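Local coordinates for protein arabinogalactan endo-1,4-beta-galactosidase (Ignisphaera aggregans, PDB 7OSK) that probably hydrolyses the beta-1,4-galactosidic links inside arabinogalactan chains, this piece being the calcium-binding glycosyl hydrolase family 53 catalytic domain of a longer protein, at residues Ile227-Val236 with Ser254-Phe262; Gly104-Cys112 with Gly361-Gly369. One frame throughout, in Å; residues are numbered along the deposited sequence.

Contact 1 (Ile227-Val236 with Ser254-Phe262); sequences IKIVIHLAGV and SFDVIAISF
Strands 228-234 and 257-261 are the parallel strands of one beta-alpha-beta unit of a (beta/alpha)8 barrel, with Val230 beside Val257 and His232 beside Ala259. Backbone bonds alternate between them: Ile231 N gives to Val257 O (2.9 Å), Ala259 N to Ile231 O (2.8 Å), and Leu233 N to Ala259 O. At the end where the pair begins, Ile229 O accepts from both Asp256 N and Val257 N. Asp256 OD2 in turn uses its anti lone pair to take Ile229 N at 3.0 Å in a nearly straight bond (167°). Phe255 holds CG between its backbone N and carbonyl carbon (chi1 61°), which brings one ring face against Ile231 CG1, 3.7 Å from the centroid, in a CH-pi contact. On the inward face, Val230 CG1 packs on Ala259 CB. The His232 ring reaches toward Ser261, with Ala259 O at its edge, in plane, and NE2 donates to Ser261 OG; the modelled length of that bond is too short to trust at this resolution. A leucine in place of His232 would probably cost Ser261 OG this possible donor, and Gln187 and Asn190 their weak bonds to ND1. Strands 185-188 and 287-293 flank the pair, their Gln187 and Ala291 meeting the inward side chains, while Ile229 packs outward on Ile217 and Val220 of helix 206-223.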
loop_
_atom_site.group_PDB
_atom_site.type_symbol
_atom_site.label_atom_id
_atom_site.label_comp_id
_atom_site.label_asym_id
_atom_site.label_seq_id
_atom_site.Cartn_x
_atom_site.Cartn_y
_atom_site.Cartn_z
ATOM N N ILE A 227 -14.094 -10.051 -6.615
ATOM C CA ILE A 227 -13.075 -9.305 -5.890
ATOM C C ILE A 227 -11.829 -10.175 -5.816
ATOM O O ILE A 227 -11.918 -11.361 -5.490
ATOM C CB ILE A 227 -13.538 -8.920 -4.469
ATOM C CG1 ILE A 227 -14.773 -8.020 -4.542
ATOM C CG2 ILE A 227 -12.421 -8.218 -3.705
ATOM C CD1 ILE A 227 -15.466 -7.826 -3.214
ATOM N N LYS A 228 -10.675 -9.593 -6.117
ATOM C CA LYS A 228 -9.434 -10.356 -6.160
ATOM C C LYS A 228 -8.675 -10.258 -4.847
ATOM O O LYS A 228 -8.568 -9.186 -4.248
ATOM C CB LYS A 228 -8.559 -9.884 -7.322
ATOM C CG LYS A 228 -9.082 -10.356 -8.678
ATOM C CD LYS A 228 -8.782 -9.385 -9.813
ATOM C CE LYS A 228 -9.508 -8.050 -9.654
ATOM N NZ LYS A 228 -10.820 -8.007 -10.362
ATOM N N ILE A 229 -8.149 -11.401 -4.417
ATOM C CA ILE A 229 -7.478 -11.520 -3.135
ATOM C C ILE A 229 -5.986 -11.271 -3.285
ATOM O O ILE A 229 -5.353 -11.792 -4.202
ATOM C CB ILE A 229 -7.708 -12.912 -2.526
ATOM C CG1 ILE A 229 -9.204 -13.245 -2.509
ATOM C CG2 ILE A 229 -7.110 -12.997 -1.130
ATOM C CD1 ILE A 229 -10.076 -12.181 -1.865
ATOM N N VAL A 230 -5.438 -10.470 -2.377
ATOM C CA VAL A 230 -4.029 -10.102 -2.419
ATOM C C VAL A 230 -3.308 -10.538 -1.150
ATOM O O VAL A 230 -3.661 -10.122 -0.046
ATOM C CB VAL A 230 -3.851 -8.583 -2.597
ATOM C CG1 VAL A 230 -2.379 -8.226 -2.720
ATOM C CG2 VAL A 230 -4.623 -8.094 -3.814
ATOM N N ILE A 231 -2.298 -11.383 -1.325
ATOM C CA ILE A 231 -1.410 -11.774 -0.239
ATOM C C ILE A 231 -0.164 -10.899 -0.292
ATOM O O ILE A 231 0.617 -10.968 -1.243
ATOM C CB ILE A 231 -1.023 -13.265 -0.331
ATOM C CG1 ILE A 231 -2.256 -14.154 -0.131
ATOM C CG2 ILE A 231 0.054 -13.614 0.691
ATOM C CD1 ILE A 231 -2.932 -14.008 1.228
ATOM N N HIS A 232 0.012 -10.078 0.740
ATOM C CA HIS A 232 1.074 -9.078 0.765
ATOM C C HIS A 232 2.247 -9.532 1.624
ATOM O O HIS A 232 2.069 -9.936 2.773
ATOM C CB HIS A 232 0.518 -7.747 1.284
ATOM C CG HIS A 232 1.495 -6.618 1.232
ATOM N ND1 HIS A 232 1.298 -5.433 1.917
ATOM C CD2 HIS A 232 2.671 -6.473 0.578
ATOM C CE1 HIS A 232 2.307 -4.621 1.690
ATOM N NE2 HIS A 232 3.159 -5.227 0.879
ATOM N N LEU A 233 3.444 -9.467 1.047
ATOM C CA LEU A 233 4.671 -9.801 1.760
ATOM C C LEU A 233 5.684 -8.672 1.639
ATOM O O LEU A 233 5.651 -7.900 0.681
ATOM C CB LEU A 233 5.271 -11.102 1.223
ATOM C CG LEU A 233 4.465 -12.380 1.460
ATOM C CD1 LEU A 233 5.203 -13.567 0.862
ATOM C CD2 LEU A 233 4.204 -12.606 2.941
ATOM N N ALA A 234 6.583 -8.586 2.615
ATOM C CA ALA A 234 7.611 -7.550 2.638
ATOM C C ALA A 234 8.999 -8.134 2.380
ATOM O O ALA A 234 9.326 -9.231 2.841
ATOM C CB ALA A 234 7.587 -6.820 3.968
ATOM N N GLY A 235 9.812 -7.384 1.643
ATOM C CA GLY A 235 11.155 -7.812 1.301
ATOM C C GLY A 235 11.204 -8.471 -0.062
ATOM O O GLY A 235 10.173 -8.625 -0.723
ATOM N N VAL A 236 12.406 -8.850 -0.483
ATOM C CA VAL A 236 12.594 -9.540 -1.752
ATOM C C VAL A 236 13.445 -10.798 -1.567
ATOM O O VAL A 236 14.080 -11.278 -2.506
ATOM C CB VAL A 236 13.241 -8.610 -2.812
ATOM C CG1 VAL A 236 12.206 -7.650 -3.385
ATOM C CG2 VAL A 236 14.411 -7.845 -2.212
ATOM N N SER A 254 -6.784 -19.787 -1.189
ATOM C CA SER A 254 -6.991 -19.324 -2.553
ATOM C C SER A 254 -6.841 -17.810 -2.632
ATOM O O SER A 254 -7.532 -17.067 -1.934
ATOM C CB SER A 254 -8.371 -19.749 -3.061
ATOM O OG SER A 254 -9.400 -19.266 -2.215
ATOM N N PHE A 255 -5.923 -17.363 -3.480
ATOM C CA PHE A 255 -5.707 -15.941 -3.706
ATOM C C PHE A 255 -5.230 -15.729 -5.133
ATOM O O PHE A 255 -4.830 -16.680 -5.803
ATOM C CB PHE A 255 -4.697 -15.375 -2.707
ATOM C CG PHE A 255 -3.338 -16.001 -2.801
ATOM C CD1 PHE A 255 -3.107 -17.263 -2.282
ATOM C CD2 PHE A 255 -2.292 -15.327 -3.406
ATOM C CE1 PHE A 255 -1.859 -17.845 -2.368
ATOM C CE2 PHE A 255 -1.040 -15.903 -3.493
ATOM C CZ PHE A 255 -0.823 -17.163 -2.973
ATOM N N ASP A 256 -5.264 -14.482 -5.591
ATOM C CA ASP A 256 -4.987 -14.168 -6.988
ATOM C C ASP A 256 -3.669 -13.421 -7.164
ATOM O O ASP A 256 -2.956 -13.638 -8.145
ATOM C CB ASP A 256 -6.131 -13.338 -7.575
ATOM C CG ASP A 256 -7.482 -14.011 -7.413
ATOM O OD1 ASP A 256 -7.762 -14.972 -8.163
ATOM O OD2 ASP A 256 -8.265 -13.575 -6.542
ATOM N N VAL A 257 -3.346 -12.550 -6.212
ATOM C CA VAL A 257 -2.208 -11.649 -6.357
ATOM C C VAL A 257 -1.165 -11.848 -5.263
ATOM O O VAL A 257 -1.503 -12.021 -4.092
ATOM C CB VAL A 257 -2.660 -10.173 -6.337
ATOM C CG1 VAL A 257 -1.506 -9.254 -6.717
ATOM C CG2 VAL A 257 -3.832 -9.963 -7.282
ATOM N N ILE A 258 0.101 -11.828 -5.667
ATOM C CA ILE A 258 1.222 -11.810 -4.735
ATOM C C ILE A 258 1.794 -10.403 -4.686
ATOM O O ILE A 258 2.464 -9.968 -5.622
ATOM C CB ILE A 258 2.326 -12.804 -5.142
ATOM C CG1 ILE A 258 1.782 -14.232 -5.115
ATOM C CG2 ILE A 258 3.534 -12.682 -4.210
ATOM C CD1 ILE A 258 2.633 -15.223 -5.874
ATOM N N ALA A 259 1.531 -9.700 -3.588
ATOM C CA ALA A 259 1.945 -8.310 -3.455
ATOM C C ALA A 259 3.294 -8.203 -2.751
ATOM O O ALA A 259 3.623 -9.020 -1.888
ATOM C CB ALA A 259 0.895 -7.519 -2.710
ATOM N N ILE A 260 4.061 -7.183 -3.125
ATOM C CA ILE A 260 5.416 -6.994 -2.619
ATOM C C ILE A 260 5.607 -5.591 -2.054
ATOM O O ILE A 260 5.176 -4.607 -2.656
ATOM C CB ILE A 260 6.460 -7.227 -3.735
ATOM C CG1 ILE A 260 6.368 -8.658 -4.266
ATOM C CG2 ILE A 260 7.873 -6.964 -3.224
ATOM C CD1 ILE A 260 6.959 -8.830 -5.651
ATOM N N SER A 261 6.250 -5.508 -0.892
ATOM C CA SER A 261 6.743 -4.235 -0.376
ATOM C C SER A 261 8.220 -4.131 -0.700
ATOM O O SER A 261 9.031 -4.844 -0.115
ATOM C CB SER A 261 6.531 -4.112 1.135
ATOM O OG SER A 261 5.159 -4.014 1.461
ATOM N N PHE A 262 8.566 -3.252 -1.636
ATOM C CA PHE A 262 9.962 -3.060 -2.007
ATOM C C PHE A 262 10.428 -1.624 -1.797
ATOM O O PHE A 262 10.140 -0.734 -2.598
ATOM C CB PHE A 262 10.206 -3.460 -3.460
ATOM C CG PHE A 262 11.645 -3.340 -3.872
ATOM C CD1 PHE A 262 12.614 -4.113 -3.259
ATOM C CD2 PHE A 262 12.032 -2.442 -4.850
ATOM C CE1 PHE A 262 13.941 -4.003 -3.623
ATOM C CE2 PHE A 262 13.361 -2.330 -5.217
ATOM C CZ PHE A 262 14.315 -3.110 -4.600
#

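Contact 2 (Gly104-Cys112 with Gly361-Gly369); sequences GRPYGGGNC and GAGWKTGEG
Gly363 O is gripped from two directions across the join between two irregular loops: Gly109 N gives it only a weak bond (3.4 Å), while a water donates to it at 2.6 Å and accepts from Gly110 N at 2.7 Å. Further along, Tyr107 O accepts the backbone N-H of Thr366 at 2.8 Å, with the donor tilted from the carbonyl plane. The Thr366 side chain places OG1 beside its backbone N and anti to the carbonyl carbon (chi1 -66°), on the flank facing Pro106 O; a bond between the two is doubtful as modelled, the separation being too short to rely on. Glycine lets the backbones come this close, since a beta carbon on Gly108 would run into Thr366 N and one on Gly109 into Trp364 O. Each loop is also folded on itself. Residues 108-111 make a type I' turn and 365-368 a type II turn; Lys365 CB lies over the centre of the Trp364 ring, 3.6 Å above its plane, while Trp364 NE1 reaches Glu368 OE1 at 2.8 Å from above the carboxylate. The Trp364 ring also meets that of His305, a residue that binds the calcium ion. Long loops following strands 90-95 and 346-352, joined at the C-terminal end of the barrel, where TIM-barrel glycosidases carry their active site, fit the architecture of that fold.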
loop_
_atom_site.group_PDB
_atom_site.type_symbol
_atom_site.label_atom_id
_atom_site.label_comp_id
_atom_site.label_asym_id
_atom_site.label_seq_id
_atom_site.Cartn_x
_atom_site.Cartn_y
_atom_site.Cartn_z
ATOM N N GLY A 104 -12.063 8.053 22.826
ATOM C CA GLY A 104 -12.468 8.563 21.527
ATOM C C GLY A 104 -11.369 9.288 20.770
ATOM O O GLY A 104 -11.570 9.684 19.622
ATOM N N ARG A 105 -10.211 9.466 21.400
ATOM C CA ARG A 105 -9.105 10.178 20.764
ATOM C C ARG A 105 -8.444 9.313 19.687
ATOM O O ARG A 105 -8.206 8.128 19.908
ATOM C CB ARG A 105 -8.063 10.601 21.802
ATOM C CG ARG A 105 -8.606 11.492 22.905
ATOM C CD ARG A 105 -7.521 12.399 23.472
ATOM N NE ARG A 105 -6.363 11.654 23.968
ATOM C CZ ARG A 105 -6.238 11.186 25.207
ATOM N NH1 ARG A 105 -7.203 11.368 26.098
ATOM N NH2 ARG A 105 -5.142 10.525 25.557
ATOM N N PRO A 106 -8.139 9.906 18.518
ATOM C CA PRO A 106 -7.539 9.144 17.414
ATOM C C PRO A 106 -6.061 8.808 17.626
ATOM O O PRO A 106 -5.335 9.581 18.248
ATOM C CB PRO A 106 -7.704 10.084 16.218
ATOM C CG PRO A 106 -7.696 11.440 16.810
ATOM C CD PRO A 106 -8.374 11.313 18.145
ATOM N N TYR A 107 -5.629 7.666 17.099
ATOM C CA TYR A 107 -4.236 7.238 17.203
ATOM C C TYR A 107 -3.323 8.076 16.311
ATOM O O TYR A 107 -2.196 8.401 16.692
ATOM C CB TYR A 107 -4.100 5.755 16.830
ATOM C CG TYR A 107 -4.654 4.774 17.847
ATOM C CD1 TYR A 107 -4.992 5.178 19.134
ATOM C CD2 TYR A 107 -4.826 3.434 17.520
ATOM C CE1 TYR A 107 -5.490 4.279 20.060
ATOM C CE2 TYR A 107 -5.324 2.529 18.439
ATOM C CZ TYR A 107 -5.654 2.956 19.708
ATOM O OH TYR A 107 -6.148 2.058 20.626
ATOM N N GLY A 108 -3.815 8.417 15.122
ATOM C CA GLY A 108 -3.042 9.170 14.149
ATOM C C GLY A 108 -2.667 8.321 12.949
ATOM O O GLY A 108 -3.303 7.305 12.670
ATOM N N GLY A 109 -1.625 8.738 12.239
ATOM C CA GLY A 109 -1.159 8.015 11.073
ATOM C C GLY A 109 -2.209 7.964 9.983
ATOM O O GLY A 109 -2.292 6.991 9.233
ATOM N N GLY A 110 -3.014 9.019 9.901
ATOM C CA GLY A 110 -4.063 9.117 8.901
ATOM C C GLY A 110 -5.443 8.813 9.455
ATOM O O GLY A 110 -6.446 9.207 8.864
ATOM N N ASN A 111 -5.493 8.119 10.591
ATOM C CA ASN A 111 -6.761 7.735 11.209
ATOM C C ASN A 111 -7.674 7.043 10.203
ATOM O O ASN A 111 -8.780 7.508 9.921
ATOM C CB ASN A 111 -7.446 8.961 11.801
ATOM C CG ASN A 111 -6.614 9.617 12.878
ATOM O OD1 ASN A 111 -5.959 8.934 13.662
ATOM N ND2 ASN A 111 -6.621 10.946 12.915
ATOM N N CYS A 112 -7.194 5.921 9.679
ATOM C CA CYS A 112 -7.799 5.286 8.518
ATOM C C CYS A 112 -8.903 4.290 8.871
ATOM O O CYS A 112 -8.805 3.108 8.545
ATOM C CB CYS A 112 -6.712 4.580 7.707
ATOM S SG CYS A 112 -5.335 5.661 7.269
ATOM N N GLY A 361 -0.988 18.169 12.522
ATOM C CA GLY A 361 -2.038 17.235 12.887
ATOM C C GLY A 361 -2.046 15.970 12.049
ATOM O O GLY A 361 -2.690 14.986 12.415
ATOM N N ALA A 362 -1.326 15.997 10.931
ATOM C CA ALA A 362 -1.281 14.863 10.010
ATOM C C ALA A 362 0.049 14.123 10.106
ATOM O O ALA A 362 0.631 13.739 9.092
ATOM C CB ALA A 362 -1.517 15.334 8.584
ATOM N N GLY A 363 0.532 13.930 11.328
ATOM C CA GLY A 363 1.760 13.191 11.549
ATOM C C GLY A 363 1.523 11.694 11.496
ATOM O O GLY A 363 0.414 11.240 11.211
ATOM N N TRP A 364 2.572 10.925 11.771
ATOM C CA TRP A 364 2.483 9.468 11.772
ATOM C C TRP A 364 1.787 8.969 13.032
ATOM O O TRP A 364 1.411 7.801 13.133
ATOM C CB TRP A 364 3.876 8.850 11.677
ATOM C CG TRP A 364 4.569 8.778 13.003
ATOM C CD1 TRP A 364 5.198 9.795 13.660
ATOM C CD2 TRP A 364 4.698 7.622 13.838
ATOM N NE1 TRP A 364 5.710 9.344 14.854
ATOM C CE2 TRP A 364 5.417 8.012 14.985
ATOM C CE3 TRP A 364 4.277 6.294 13.726
ATOM C CZ2 TRP A 364 5.723 7.124 16.008
ATOM C CZ3 TRP A 364 4.583 5.416 14.745
ATOM C CH2 TRP A 364 5.297 5.836 15.869
ATOM N N LYS A 365 1.626 9.870 13.993
ATOM C CA LYS A 365 1.082 9.534 15.298
ATOM C C LYS A 365 0.468 10.789 15.895
ATOM O O LYS A 365 0.906 11.898 15.590
ATOM C CB LYS A 365 2.181 8.975 16.206
ATOM C CG LYS A 365 1.709 8.458 17.552
ATOM C CD LYS A 365 2.875 7.895 18.353
ATOM C CE LYS A 365 2.419 7.329 19.688
ATOM N NZ LYS A 365 3.536 6.701 20.443
ATOM N N THR A 366 -0.551 10.623 16.729
ATOM C CA THR A 366 -1.143 11.755 17.423
ATOM C C THR A 366 -0.081 12.447 18.272
ATOM O O THR A 366 0.538 11.828 19.140
ATOM C CB THR A 366 -2.321 11.320 18.313
ATOM O OG1 THR A 366 -3.390 10.840 17.486
ATOM C CG2 THR A 366 -2.827 12.484 19.160
ATOM N N GLY A 367 0.131 13.732 18.005
ATOM C CA GLY A 367 1.094 14.522 18.752
ATOM C C GLY A 367 2.451 14.623 18.080
ATOM O O GLY A 367 3.180 15.591 18.297
ATOM N N GLU A 368 2.791 13.629 17.264
ATOM C CA GLU A 368 4.072 13.619 16.560
ATOM C C GLU A 368 3.883 14.032 15.105
ATOM O O GLU A 368 2.757 14.247 14.654
ATOM C CB GLU A 368 4.726 12.240 16.651
ATOM C CG GLU A 368 4.982 11.797 18.084
ATOM C CD GLU A 368 5.875 10.576 18.188
ATOM O OE1 GLU A 368 6.680 10.334 17.263
ATOM O OE2 GLU A 368 5.778 9.859 19.207
ATOM N N GLY A 369 4.992 14.141 14.379
ATOM C CA GLY A 369 4.983 14.704 13.040
ATOM C C GLY A 369 5.158 13.703 11.915
ATOM O O GLY A 369 4.909 12.510 12.083
HETATM O O HOH W 1 -2.143 11.483 10.728
#

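The two contacts illustrate how one barrel divides its labour. Contact 1 is core: adjacent strands of a single beta-alpha-beta unit, joined by regular backbone bonds, with apolar side chains facing the helices and a mixed set, His232 and Ser261 among it, facing the barrel interior. Contact 2 is only partly buried and shares no strand or helix with it; there, loops far apart in sequence meet through a few polar bonds, with little side-chain packing and glycines where the backbones come close. The centres of contact 1 and contact 2 are about 27 Å apart, on opposite sides of the chain's centre. Along the chain, contact 1 falls inside the long excursion that contact 2 closes.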